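Local coordinates for protein phosphoribosylformylglycinamidine synthase 2 (Thermus thermophilus, PDB 3VIU) that is a PurM-like (AIR synthase-related) protein that binds adenosine-5'-diphosphate and a magnesium ion, at residues V74-W78 / I436-L441; A478-T484 / V541-L547. The contacts are given in a common frame with arbitrary orientation. Residue numbers count along the deposited sequence, not the author numbering.

Contact 1. Residues V74-W78 / I436-L441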
ATOM      1  N   VAL A  74       3.060 -10.277 -15.912  1.00 18.99           N
ATOM      2  CA  VAL A  74       4.368  -9.636 -15.981  1.00 19.86           C
ATOM      3  C   VAL A  74       5.237 -10.230 -17.086  1.00 21.75           C
ATOM      4  O   VAL A  74       6.340  -9.744 -17.346  1.00 22.63           O
ATOM      5  CB  VAL A  74       5.121  -9.710 -14.630  1.00 19.77           C
ATOM      6  CG1 VAL A  74       4.256  -9.116 -13.519  1.00 20.73           C
ATOM      7  CG2 VAL A  74       5.494 -11.139 -14.308  1.00 20.89           C
ATOM      8  N   GLY A  75       4.746 -11.283 -17.734  1.00 22.20           N
ATOM      9  CA  GLY A  75       5.500 -11.877 -18.826  1.00 23.54           C
ATOM     10  C   GLY A  75       6.169 -13.220 -18.612  1.00 25.06           C
ATOM     11  O   GLY A  75       6.291 -13.710 -17.487  1.00 25.48           O
ATOM     12  N   GLU A  76       6.611 -13.811 -19.721  1.00 25.76           N
ATOM     13  CA  GLU A  76       7.271 -15.104 -19.720  1.00 26.59           C
ATOM     14  C   GLU A  76       6.528 -16.124 -18.855  1.00 26.55           C
ATOM     15  O   GLU A  76       7.128 -17.013 -18.246  1.00 25.03           O
ATOM     16  CB  GLU A  76       8.729 -14.946 -19.273  1.00 30.20           C
ATOM     17  CG  GLU A  76       9.522 -14.027 -20.207  1.00 37.40           C
ATOM     18  CD  GLU A  76      11.024 -14.002 -19.933  1.00 43.48           C
ATOM     19  OE1 GLU A  76      11.710 -13.128 -20.513  1.00 47.07           O
ATOM     20  OE2 GLU A  76      11.525 -14.851 -19.154  1.00 45.67           O
ATOM     21  N   GLY A  77       5.208 -15.988 -18.814  1.00 25.50           N
ATOM     22  CA  GLY A  77       4.398 -16.914 -18.048  1.00 25.20           C
ATOM     23  C   GLY A  77       4.185 -16.557 -16.592  1.00 25.22           C
ATOM     24  O   GLY A  77       3.434 -17.247 -15.901  1.00 27.41           O
ATOM     25  N   TRP A  78       4.834 -15.499 -16.111  1.00 22.62           N
ATOM     26  CA  TRP A  78       4.666 -15.106 -14.716  1.00 21.84           C
ATOM     27  C   TRP A  78       3.612 -14.033 -14.495  1.00 21.97           C
ATOM     28  O   TRP A  78       3.325 -13.227 -15.378  1.00 22.55           O
ATOM     29  CB  TRP A  78       5.974 -14.606 -14.125  1.00 19.54           C
ATOM     30  CG  TRP A  78       7.068 -15.582 -14.175  1.00 18.16           C
ATOM     31  CD1 TRP A  78       7.994 -15.718 -15.159  1.00 18.10           C
ATOM     32  CD2 TRP A  78       7.392 -16.550 -13.175  1.00 18.24           C
ATOM     33  NE1 TRP A  78       8.885 -16.709 -14.834  1.00 18.84           N
ATOM     34  CE2 TRP A  78       8.538 -17.237 -13.619  1.00 18.55           C
ATOM     35  CE3 TRP A  78       6.825 -16.903 -11.946  1.00 19.98           C
ATOM     36  CZ2 TRP A  78       9.134 -18.259 -12.876  1.00 20.86           C
ATOM     37  CZ3 TRP A  78       7.417 -17.921 -11.206  1.00 21.60           C
ATOM     38  CH2 TRP A  78       8.562 -18.585 -11.675  1.00 21.53           C
ATOM     39  N   ILE A 436      13.502 -11.748 -10.805  1.00 19.69           N
ATOM     40  CA  ILE A 436      13.005 -13.108 -10.851  1.00 19.08           C
ATOM     41  C   ILE A 436      14.131 -13.961 -11.422  1.00 21.05           C
ATOM     42  O   ILE A 436      14.385 -13.944 -12.629  1.00 21.16           O
ATOM     43  CB  ILE A 436      11.779 -13.229 -11.751  1.00 17.50           C
ATOM     44  CG1 ILE A 436      10.647 -12.369 -11.196  1.00 15.53           C
ATOM     45  CG2 ILE A 436      11.347 -14.680 -11.838  1.00 17.99           C
ATOM     46  CD1 ILE A 436       9.453 -12.290 -12.102  1.00 13.91           C
ATOM     47  N   LYS A 437      14.805 -14.696 -10.539  1.00 21.30           N
ATOM     48  CA  LYS A 437      15.922 -15.550 -10.919  1.00 20.51           C
ATOM     49  C   LYS A 437      15.559 -16.517 -12.030  1.00 17.95           C
ATOM     50  O   LYS A 437      14.451 -17.043 -12.070  1.00 17.77           O
ATOM     51  CB  LYS A 437      16.429 -16.336  -9.705  1.00 23.97           C
ATOM     52  CG  LYS A 437      16.984 -15.482  -8.582  1.00 27.05           C
ATOM     53  CD  LYS A 437      17.478 -16.371  -7.455  1.00 30.27           C
ATOM     54  CE  LYS A 437      17.856 -15.564  -6.230  1.00 31.62           C
ATOM     55  NZ  LYS A 437      18.944 -14.597  -6.532  1.00 33.99           N
ATOM     56  N   GLY A 438      16.510 -16.749 -12.929  1.00 16.43           N
ATOM     57  CA  GLY A 438      16.273 -17.653 -14.035  1.00 18.07           C
ATOM     58  C   GLY A 438      15.678 -16.933 -15.232  1.00 19.01           C
ATOM     59  O   GLY A 438      15.545 -17.521 -16.306  1.00 19.70           O
ATOM     60  N   THR A 439      15.315 -15.662 -15.047  1.00 18.23           N
ATOM     61  CA  THR A 439      14.741 -14.865 -16.124  1.00 16.62           C
ATOM     62  C   THR A 439      15.417 -13.508 -16.194  1.00 18.19           C
ATOM     63  O   THR A 439      16.298 -13.191 -15.396  1.00 18.44           O
ATOM     64  CB  THR A 439      13.237 -14.594 -15.916  1.00 16.45           C
ATOM     65  OG1 THR A 439      13.069 -13.483 -15.020  1.00 13.60           O
ATOM     66  CG2 THR A 439      12.542 -15.825 -15.348  1.00 12.68           C
ATOM     67  N   ARG A 440      14.981 -12.701 -17.153  1.00 18.37           N
ATOM     68  CA  ARG A 440      15.511 -11.361 -17.325  1.00 19.59           C
ATOM     69  C   ARG A 440      14.497 -10.387 -16.749  1.00 19.73           C
ATOM     70  O   ARG A 440      14.661  -9.175 -16.835  1.00 22.11           O
ATOM     71  CB  ARG A 440      15.706 -11.079 -18.800  1.00 19.81           C
ATOM     72  CG  ARG A 440      16.531 -12.139 -19.500  1.00 23.12           C
ATOM     73  CD  ARG A 440      16.563 -11.862 -20.976  1.00 22.61           C
ATOM     74  NE  ARG A 440      17.001 -10.497 -21.227  1.00 23.77           N
ATOM     75  CZ  ARG A 440      16.938  -9.910 -22.412  1.00 25.23           C
ATOM     76  NH1 ARG A 440      16.449 -10.581 -23.450  1.00 23.78           N
ATOM     77  NH2 ARG A 440      17.369  -8.661 -22.556  1.00 25.97           N
ATOM     78  N   LEU A 441      13.449 -10.939 -16.152  1.00 19.58           N
ATOM     79  CA  LEU A 441      12.379 -10.143 -15.581  1.00 18.94           C
ATOM     80  C   LEU A 441      12.663  -9.535 -14.217  1.00 17.72           C
ATOM     81  O   LEU A 441      13.320 -10.134 -13.362  1.00 16.32           O
ATOM     82  CB  LEU A 441      11.102 -10.978 -15.495  1.00 19.48           C
ATOM     83  CG  LEU A 441      10.575 -11.501 -16.831  1.00 21.69           C
ATOM     84  CD1 LEU A 441       9.424 -12.460 -16.580  1.00 20.23           C
ATOM     85  CD2 LEU A 441      10.140 -10.332 -17.702  1.00 20.11           C
TER
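Leu441 gives up the largest area here, its side chain pushed against the type I' turn Gly75-Trp78. Leu441 CD1 lies 3.5 Å from Gly75 O, 3.7 Å from Glu76 CB and 3.8 Å from Trp78 CD1, so one methyl fills the hollow beside the turn. Glu76 meets Leu441 through CB, while Glu76 OE2 comes within 3.7 Å of Thr439 CB, a van der Waals approach. The Trp78 indole completes the apolar patch, with Ile436 CG2 over one ring face, 4.2 Å from Trp78 CE2, and Thr439 CG2 3.8 Å from Trp78 NE1. Thr439 is held in place by its own loop, a type II turn, through OG1, which donates to Ile436 O (2.8 Å); the bond it accepts from Leu441 N (2.8 Å) makes an ST turn. The contact thus joins two equivalent hairpin tips, one linking strands 70-75 and 78-86, the other 432-436 and 441-448. Beside them runs strand 172-182, whose Leu180 touches Trp78 and Ile436 and whose Arg182 makes a cation-pi contact with Trp78.

Contact 2. Residues A478-T484 / V541-L547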
ATOM      1  N   ALA A 478      10.829   0.636 -15.284  1.00 14.48           N
ATOM      2  CA  ALA A 478       9.720  -0.288 -15.462  1.00 14.96           C
ATOM      3  C   ALA A 478       8.415   0.411 -15.855  1.00 15.44           C
ATOM      4  O   ALA A 478       8.209   1.583 -15.541  1.00 14.97           O
ATOM      5  CB  ALA A 478       9.528  -1.094 -14.183  1.00 15.35           C
ATOM      6  N   LYS A 479       7.540  -0.314 -16.544  1.00 14.54           N
ATOM      7  CA  LYS A 479       6.260   0.245 -16.954  1.00 16.21           C
ATOM      8  C   LYS A 479       5.126  -0.097 -15.991  1.00 14.83           C
ATOM      9  O   LYS A 479       4.847  -1.273 -15.731  1.00 16.16           O
ATOM     10  CB  LYS A 479       5.866  -0.232 -18.352  1.00 19.08           C
ATOM     11  CG  LYS A 479       4.504   0.306 -18.794  1.00 22.49           C
ATOM     12  CD  LYS A 479       4.206  -0.033 -20.238  1.00 26.77           C
ATOM     13  CE  LYS A 479       2.831   0.470 -20.654  1.00 29.78           C
ATOM     14  NZ  LYS A 479       2.518   0.092 -22.072  1.00 31.37           N
ATOM     15  N   PRO A 480       4.444   0.935 -15.469  1.00 13.64           N
ATOM     16  CA  PRO A 480       3.324   0.800 -14.531  1.00 12.58           C
ATOM     17  C   PRO A 480       2.264  -0.133 -15.101  1.00 12.44           C
ATOM     18  O   PRO A 480       1.731   0.120 -16.178  1.00 13.50           O
ATOM     19  CB  PRO A 480       2.805   2.232 -14.410  1.00 12.38           C
ATOM     20  CG  PRO A 480       4.006   3.062 -14.686  1.00 10.02           C
ATOM     21  CD  PRO A 480       4.638   2.349 -15.838  1.00 12.67           C
ATOM     22  N   LEU A 481       1.954  -1.206 -14.388  1.00 11.84           N
ATOM     23  CA  LEU A 481       0.952  -2.148 -14.873  1.00 14.11           C
ATOM     24  C   LEU A 481      -0.413  -1.924 -14.236  1.00 13.62           C
ATOM     25  O   LEU A 481      -1.434  -2.081 -14.887  1.00 14.19           O
ATOM     26  CB  LEU A 481       1.409  -3.586 -14.616  1.00 13.29           C
ATOM     27  CG  LEU A 481       2.705  -3.979 -15.321  1.00 11.67           C
ATOM     28  CD1 LEU A 481       3.098  -5.377 -14.897  1.00 10.54           C
ATOM     29  CD2 LEU A 481       2.519  -3.901 -16.828  1.00  8.37           C
ATOM     30  N   ALA A 482      -0.422  -1.556 -12.959  1.00 12.91           N
ATOM     31  CA  ALA A 482      -1.666  -1.306 -12.240  1.00 13.22           C
ATOM     32  C   ALA A 482      -1.332  -0.808 -10.850  1.00 12.36           C
ATOM     33  O   ALA A 482      -0.169  -0.784 -10.461  1.00 12.59           O
ATOM     34  CB  ALA A 482      -2.492  -2.582 -12.141  1.00  9.74           C
ATOM     35  N   TYR A 483      -2.346  -0.409 -10.098  1.00 11.94           N
ATOM     36  CA  TYR A 483      -2.087   0.050  -8.751  1.00 13.21           C
ATOM     37  C   TYR A 483      -3.071  -0.524  -7.750  1.00 14.89           C
ATOM     38  O   TYR A 483      -4.039  -1.178  -8.116  1.00 16.37           O
ATOM     39  CB  TYR A 483      -2.111   1.576  -8.678  1.00 10.91           C
ATOM     40  CG  TYR A 483      -3.482   2.192  -8.752  1.00 11.15           C
ATOM     41  CD1 TYR A 483      -4.082   2.475  -9.981  1.00  9.68           C
ATOM     42  CD2 TYR A 483      -4.180   2.502  -7.586  1.00 12.56           C
ATOM     43  CE1 TYR A 483      -5.340   3.055 -10.044  1.00 11.06           C
ATOM     44  CE2 TYR A 483      -5.438   3.081  -7.636  1.00 12.36           C
ATOM     45  CZ  TYR A 483      -6.015   3.352  -8.866  1.00 11.52           C
ATOM     46  OH  TYR A 483      -7.273   3.891  -8.903  1.00 12.24           O
ATOM     47  N   THR A 484      -2.787  -0.276  -6.479  1.00 16.00           N
ATOM     48  CA  THR A 484      -3.610  -0.716  -5.365  1.00 14.71           C
ATOM     49  C   THR A 484      -3.693   0.542  -4.494  1.00 15.63           C
ATOM     50  O   THR A 484      -2.693   1.248  -4.325  1.00 14.77           O
ATOM     51  CB  THR A 484      -2.913  -1.867  -4.596  1.00 14.90           C
ATOM     52  OG1 THR A 484      -3.779  -2.363  -3.568  1.00 15.49           O
ATOM     53  CG2 THR A 484      -1.607  -1.377  -3.973  1.00 13.69           C
ATOM     54  N   VAL A 541      -1.023   4.858  -2.409  1.00 14.24           N
ATOM     55  CA  VAL A 541      -1.009   4.209  -3.706  1.00 11.80           C
ATOM     56  C   VAL A 541       0.199   3.323  -3.938  1.00 11.26           C
ATOM     57  O   VAL A 541       1.338   3.777  -3.875  1.00 10.37           O
ATOM     58  CB  VAL A 541      -1.056   5.267  -4.826  1.00 12.46           C
ATOM     59  CG1 VAL A 541      -1.042   4.594  -6.197  1.00 11.02           C
ATOM     60  CG2 VAL A 541      -2.302   6.134  -4.655  1.00 14.20           C
ATOM     61  N   GLY A 542      -0.072   2.050  -4.209  1.00 11.66           N
ATOM     62  CA  GLY A 542       0.980   1.095  -4.478  1.00 11.19           C
ATOM     63  C   GLY A 542       0.922   0.762  -5.955  1.00 13.09           C
ATOM     64  O   GLY A 542      -0.150   0.456  -6.485  1.00 11.94           O
ATOM     65  N   VAL A 543       2.066   0.841  -6.623  1.00 12.49           N
ATOM     66  CA  VAL A 543       2.133   0.553  -8.042  1.00 14.40           C
ATOM     67  C   VAL A 543       3.145  -0.536  -8.351  1.00 14.65           C
ATOM     68  O   VAL A 543       4.252  -0.543  -7.817  1.00 15.53           O
ATOM     69  CB  VAL A 543       2.526   1.810  -8.860  1.00 15.53           C
ATOM     70  CG1 VAL A 543       2.843   1.412 -10.307  1.00 13.91           C
ATOM     71  CG2 VAL A 543       1.397   2.828  -8.827  1.00 13.00           C
ATOM     72  N   VAL A 544       2.756  -1.455  -9.224  1.00 13.92           N
ATOM     73  CA  VAL A 544       3.636  -2.532  -9.627  1.00 12.49           C
ATOM     74  C   VAL A 544       3.899  -2.397 -11.118  1.00 12.90           C
ATOM     75  O   VAL A 544       3.009  -2.041 -11.885  1.00 14.08           O
ATOM     76  CB  VAL A 544       3.011  -3.927  -9.347  1.00 10.16           C
ATOM     77  CG1 VAL A 544       3.872  -5.017  -9.974  1.00  8.92           C
ATOM     78  CG2 VAL A 544       2.906  -4.160  -7.849  1.00 10.19           C
ATOM     79  N   GLY A 545       5.135  -2.672 -11.516  1.00 13.37           N
ATOM     80  CA  GLY A 545       5.500  -2.609 -12.917  1.00 14.06           C
ATOM     81  C   GLY A 545       6.560  -3.654 -13.203  1.00 13.79           C
ATOM     82  O   GLY A 545       7.067  -4.286 -12.280  1.00 14.29           O
ATOM     83  N   VAL A 546       6.901  -3.846 -14.472  1.00 14.73           N
ATOM     84  CA  VAL A 546       7.918  -4.822 -14.818  1.00 15.50           C
ATOM     85  C   VAL A 546       8.958  -4.216 -15.738  1.00 17.39           C
ATOM     86  O   VAL A 546       8.705  -3.204 -16.394  1.00 16.67           O
ATOM     87  CB  VAL A 546       7.306  -6.054 -15.505  1.00 16.22           C
ATOM     88  CG1 VAL A 546       6.581  -5.634 -16.776  1.00 17.27           C
ATOM     89  CG2 VAL A 546       8.393  -7.070 -15.807  1.00 14.66           C
ATOM     90  N   LEU A 547      10.132  -4.838 -15.777  1.00 17.55           N
ATOM     91  CA  LEU A 547      11.220  -4.366 -16.618  1.00 18.78           C
ATOM     92  C   LEU A 547      12.232  -5.487 -16.809  1.00 19.18           C
ATOM     93  O   LEU A 547      12.101  -6.558 -16.226  1.00 18.31           O
ATOM     94  CB  LEU A 547      11.912  -3.164 -15.971  1.00 17.73           C
ATOM     95  CG  LEU A 547      12.710  -3.423 -14.686  1.00 19.92           C
ATOM     96  CD1 LEU A 547      13.563  -2.207 -14.381  1.00 22.12           C
ATOM     97  CD2 LEU A 547      11.782  -3.719 -13.523  1.00 19.74           C
TER
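Five backbone hydrogen bonds tie these antiparallel strands together. The shortest two are reciprocal, Thr484 N to Gly542 O and Gly542 N to Thr484 O, both 2.7 Å; Val544 N to Ala482 O (3.2 Å), Leu481 N to Val544 O (2.8 Å) and Lys479 N to Val546 O (3.1 Å) continue the ladder. Between Pro480 and Ala482 the register slips by one residue, a beta bulge at Leu481, whose psi of -36° departs from extended geometry. Glycines permit close approach: a CB on Gly542 would clash with Thr484 CG2, and one on Gly545 with Lys479 O. On the face of Tyr483 and Val543, Tyr483 CB packs 3.7 Å from Val543 CG2. Pro480 points away overall, yet Pro480 CB touches Val543 CG1 (4.2 Å). Leu481 CD1 reaches Val546 CG1, on the opposite face, at 4.0 Å. In the mixed sheet of a PurM N-terminal-like domain, 479-488 runs between 538-548 and 519-525, and 538-548 also pairs with 441-448. Helix 458-475 packs on Val541 and Val543, whereas Leu481 and Ala482 meet strand 70-75 of the other such domain.

Both contacts belong to the junction of the two PurM N-terminal-like domains, the first joining their hairpin tips and the second lying within the sheet of the later domain. Their centres are 15 Å apart, yet they touch: Val74 O lies 3.7 Å from Val546 CG2, Leu441 CD2 4.2 Å from the same Val546 CG2, and Val74 CG1 4.1 Å from Leu481 CD1. Contact 2 lies near the ADP, with the side chain of Tyr483 about 6 Å from it, whereas the side chain of Val543 is about 12 Å from the magnesium ion, too far to take part in its site. Thr484, in contact 2, hydrogen-bonds through OG1 to Ser521 OG, and Ser521 belongs to the ADP pocket.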